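Local coordinates for hydrogenase maturation factor (PDB 3VTH), which probably catalyses the ATP-dependent transfer of a carbamoyl group from carbamoyl phosphate to the C-terminal cysteine of HypE during [NiFe]-hydrogenase maturation, at residues F104-G112 with A384-I392. Residues are numbered along the deposited sequence; the frame is centred on the assembly and turned at random.
Sequences FVPVSPDMG and ARGYAPQPI
P109 lays its pyrrolidine ring against the backbone of the turn G386-P389, with CG 3.2 Å from the carbonyl O of Y387 and CB 3.5 Å from that of G386. The same CG also meets CB of Q390. Next to it the ring of P389, which follows a cis peptide bond, slots in beside V107, its CG 3.6 Å from V107 O, while P106 and P391 touch more lightly through CB and CD. Between these prolines one water joins the polar backbone, accepting from V107 N and donating to P389 O. Farther along, a second is held by four bonds, accepting from the N atoms of D110 and G386 and donating to D110 OD2 (2.7 Å) and to A388 O. Two irregular linkers meet here, a worked example of loops that dock with water as mortar: 104-112 lies between strand 93-95 of the acylphosphatase-like sheet and helix 115-121 of the first zinc finger, and 384-392 between strand 377-378 of the YrdC-like sheet and strand 392-393 of the Kae1-like part. At the backbone angles of G386 (phi 87°) a CB would jam against R385 O, which calls for glycine; its CA lies 3.3 Å from D110 O in a CA-H...O contact. D110 O also accepts a hydrogen bond from a third water, which lies in plane at the edge of the R385 guanidinium and accepts from NH1. With CG anti to the backbone N, the extended start of R385 brings CG to 4.1 Å from D110 CB; a bend at chi3 (46°) then turns the guanidinium toward its salt-bridge partner, D368. On the other linker, D110 OD1 is gripped by S144 OG and R142 N, fixing the carboxylate whose OD2 faces the four-bonded water.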
# COMPACT_ATOMS: atom_id res chain seq x y z
N PHE A 104 6.99 -23.13 5.42
CA PHE A 104 6.93 -21.69 5.47
C PHE A 104 5.58 -21.26 5.95
O PHE A 104 4.64 -21.97 5.83
CB PHE A 104 7.23 -21.06 4.11
CG PHE A 104 6.15 -21.26 3.12
CD1 PHE A 104 5.96 -22.47 2.54
CD2 PHE A 104 5.28 -20.27 2.82
CE1 PHE A 104 4.97 -22.67 1.67
CE2 PHE A 104 4.30 -20.46 1.95
CZ PHE A 104 4.13 -21.67 1.37
N VAL A 105 5.52 -20.08 6.52
CA VAL A 105 4.28 -19.59 7.10
C VAL A 105 4.17 -18.08 6.89
O VAL A 105 5.16 -17.35 6.99
CB VAL A 105 4.18 -19.96 8.62
CG1 VAL A 105 5.33 -19.36 9.41
CG2 VAL A 105 2.82 -19.53 9.21
N PRO A 106 2.96 -17.59 6.58
CA PRO A 106 2.76 -16.15 6.53
C PRO A 106 3.08 -15.47 7.88
O PRO A 106 3.06 -16.14 8.93
CB PRO A 106 1.27 -16.02 6.22
CG PRO A 106 0.96 -17.27 5.42
CD PRO A 106 1.79 -18.34 6.06
N VAL A 107 3.36 -14.17 7.83
CA VAL A 107 3.68 -13.35 9.00
C VAL A 107 2.62 -12.26 9.14
O VAL A 107 2.22 -11.62 8.14
CB VAL A 107 5.11 -12.75 8.89
CG1 VAL A 107 5.36 -11.61 9.91
CG2 VAL A 107 6.18 -13.87 9.10
N SER A 108 2.14 -12.06 10.37
CA SER A 108 1.14 -11.03 10.65
C SER A 108 1.67 -9.62 10.36
O SER A 108 2.81 -9.31 10.69
CB SER A 108 0.67 -11.10 12.11
OG SER A 108 -0.31 -10.08 12.36
N PRO A 109 0.83 -8.75 9.76
CA PRO A 109 1.21 -7.33 9.79
C PRO A 109 1.22 -6.76 11.23
O PRO A 109 0.65 -7.36 12.15
CB PRO A 109 0.11 -6.65 8.95
CG PRO A 109 -0.44 -7.75 8.07
CD PRO A 109 -0.37 -9.00 8.93
N ASP A 110 1.89 -5.63 11.38
CA ASP A 110 1.82 -4.81 12.59
C ASP A 110 0.42 -4.28 12.82
O ASP A 110 -0.26 -3.86 11.87
CB ASP A 110 2.79 -3.63 12.43
CG ASP A 110 4.18 -4.09 12.09
OD1 ASP A 110 4.85 -4.62 13.00
OD2 ASP A 110 4.57 -3.98 10.91
N MET A 111 -0.01 -4.27 14.08
CA MET A 111 -1.40 -3.94 14.40
C MET A 111 -1.53 -2.83 15.45
O MET A 111 -0.76 -2.79 16.40
CB MET A 111 -2.15 -5.21 14.87
CG MET A 111 -2.42 -6.22 13.74
SD MET A 111 -3.59 -5.60 12.50
CE MET A 111 -3.21 -6.64 11.08
N GLY A 112 -2.51 -1.94 15.24
CA GLY A 112 -2.88 -0.90 16.20
C GLY A 112 -3.36 -1.45 17.55
O GLY A 112 -3.80 -2.59 17.64
N ALA A 384 1.38 -0.92 2.85
CA ALA A 384 2.55 -0.98 3.74
C ALA A 384 2.11 -1.36 5.14
O ALA A 384 1.45 -2.40 5.31
CB ALA A 384 3.35 0.35 3.70
N ARG A 385 2.45 -0.57 6.16
CA ARG A 385 2.17 -0.98 7.55
C ARG A 385 0.71 -1.39 7.77
O ARG A 385 -0.22 -0.69 7.33
CB ARG A 385 2.56 0.11 8.57
CG ARG A 385 2.28 -0.33 10.04
CD ARG A 385 2.62 0.74 11.08
NE ARG A 385 2.12 2.07 10.74
CZ ARG A 385 0.86 2.48 10.84
NH1 ARG A 385 -0.11 1.67 11.30
NH2 ARG A 385 0.55 3.73 10.48
N GLY A 386 0.50 -2.52 8.46
CA GLY A 386 -0.87 -2.97 8.75
C GLY A 386 -1.49 -3.84 7.66
O GLY A 386 -2.46 -4.54 7.93
N TYR A 387 -0.92 -3.81 6.45
CA TYR A 387 -1.36 -4.65 5.33
C TYR A 387 -0.27 -5.64 4.92
O TYR A 387 -0.46 -6.85 5.01
CB TYR A 387 -1.77 -3.80 4.12
CG TYR A 387 -3.02 -2.97 4.33
CD1 TYR A 387 -4.23 -3.31 3.70
CD2 TYR A 387 -3.01 -1.86 5.20
CE1 TYR A 387 -5.39 -2.56 3.91
CE2 TYR A 387 -4.16 -1.11 5.42
CZ TYR A 387 -5.34 -1.45 4.77
OH TYR A 387 -6.47 -0.67 4.97
N ALA A 388 0.85 -5.12 4.44
CA ALA A 388 2.03 -5.95 4.21
C ALA A 388 2.57 -6.42 5.56
O ALA A 388 2.55 -5.66 6.54
CB ALA A 388 3.10 -5.16 3.45
N PRO A 389 3.11 -7.64 5.60
CA PRO A 389 3.38 -8.52 4.47
C PRO A 389 2.31 -9.61 4.25
O PRO A 389 2.64 -10.71 3.79
CB PRO A 389 4.68 -9.18 4.89
CG PRO A 389 4.48 -9.39 6.41
CD PRO A 389 3.67 -8.18 6.86
N GLN A 390 1.06 -9.35 4.62
CA GLN A 390 -0.01 -10.36 4.38
C GLN A 390 -0.06 -10.67 2.88
O GLN A 390 -0.14 -9.73 2.05
CB GLN A 390 -1.37 -9.88 4.90
CG GLN A 390 -2.54 -10.86 4.63
CD GLN A 390 -3.85 -10.42 5.28
OE1 GLN A 390 -3.88 -9.55 6.14
NE2 GLN A 390 -4.95 -11.04 4.86
N PRO A 391 0.01 -11.97 2.53
CA PRO A 391 0.05 -12.31 1.11
C PRO A 391 -1.31 -12.18 0.43
O PRO A 391 -2.35 -12.17 1.09
CB PRO A 391 0.50 -13.77 1.12
CG PRO A 391 -0.06 -14.31 2.46
CD PRO A 391 0.13 -13.16 3.40
N ILE A 392 -1.27 -12.07 -0.90
CA ILE A 392 -2.45 -12.24 -1.74
C ILE A 392 -2.66 -13.74 -1.95
O ILE A 392 -1.73 -14.46 -2.32
CB ILE A 392 -2.28 -11.51 -3.10
CG1 ILE A 392 -1.98 -10.01 -2.90
CG2 ILE A 392 -3.50 -11.71 -4.02
CD1 ILE A 392 -2.91 -9.29 -1.94
O HOH W 1 2.80 -12.73 5.66
O HOH W 2 2.80 -4.32 8.90
O HOH W 3 -0.74 -1.20 11.88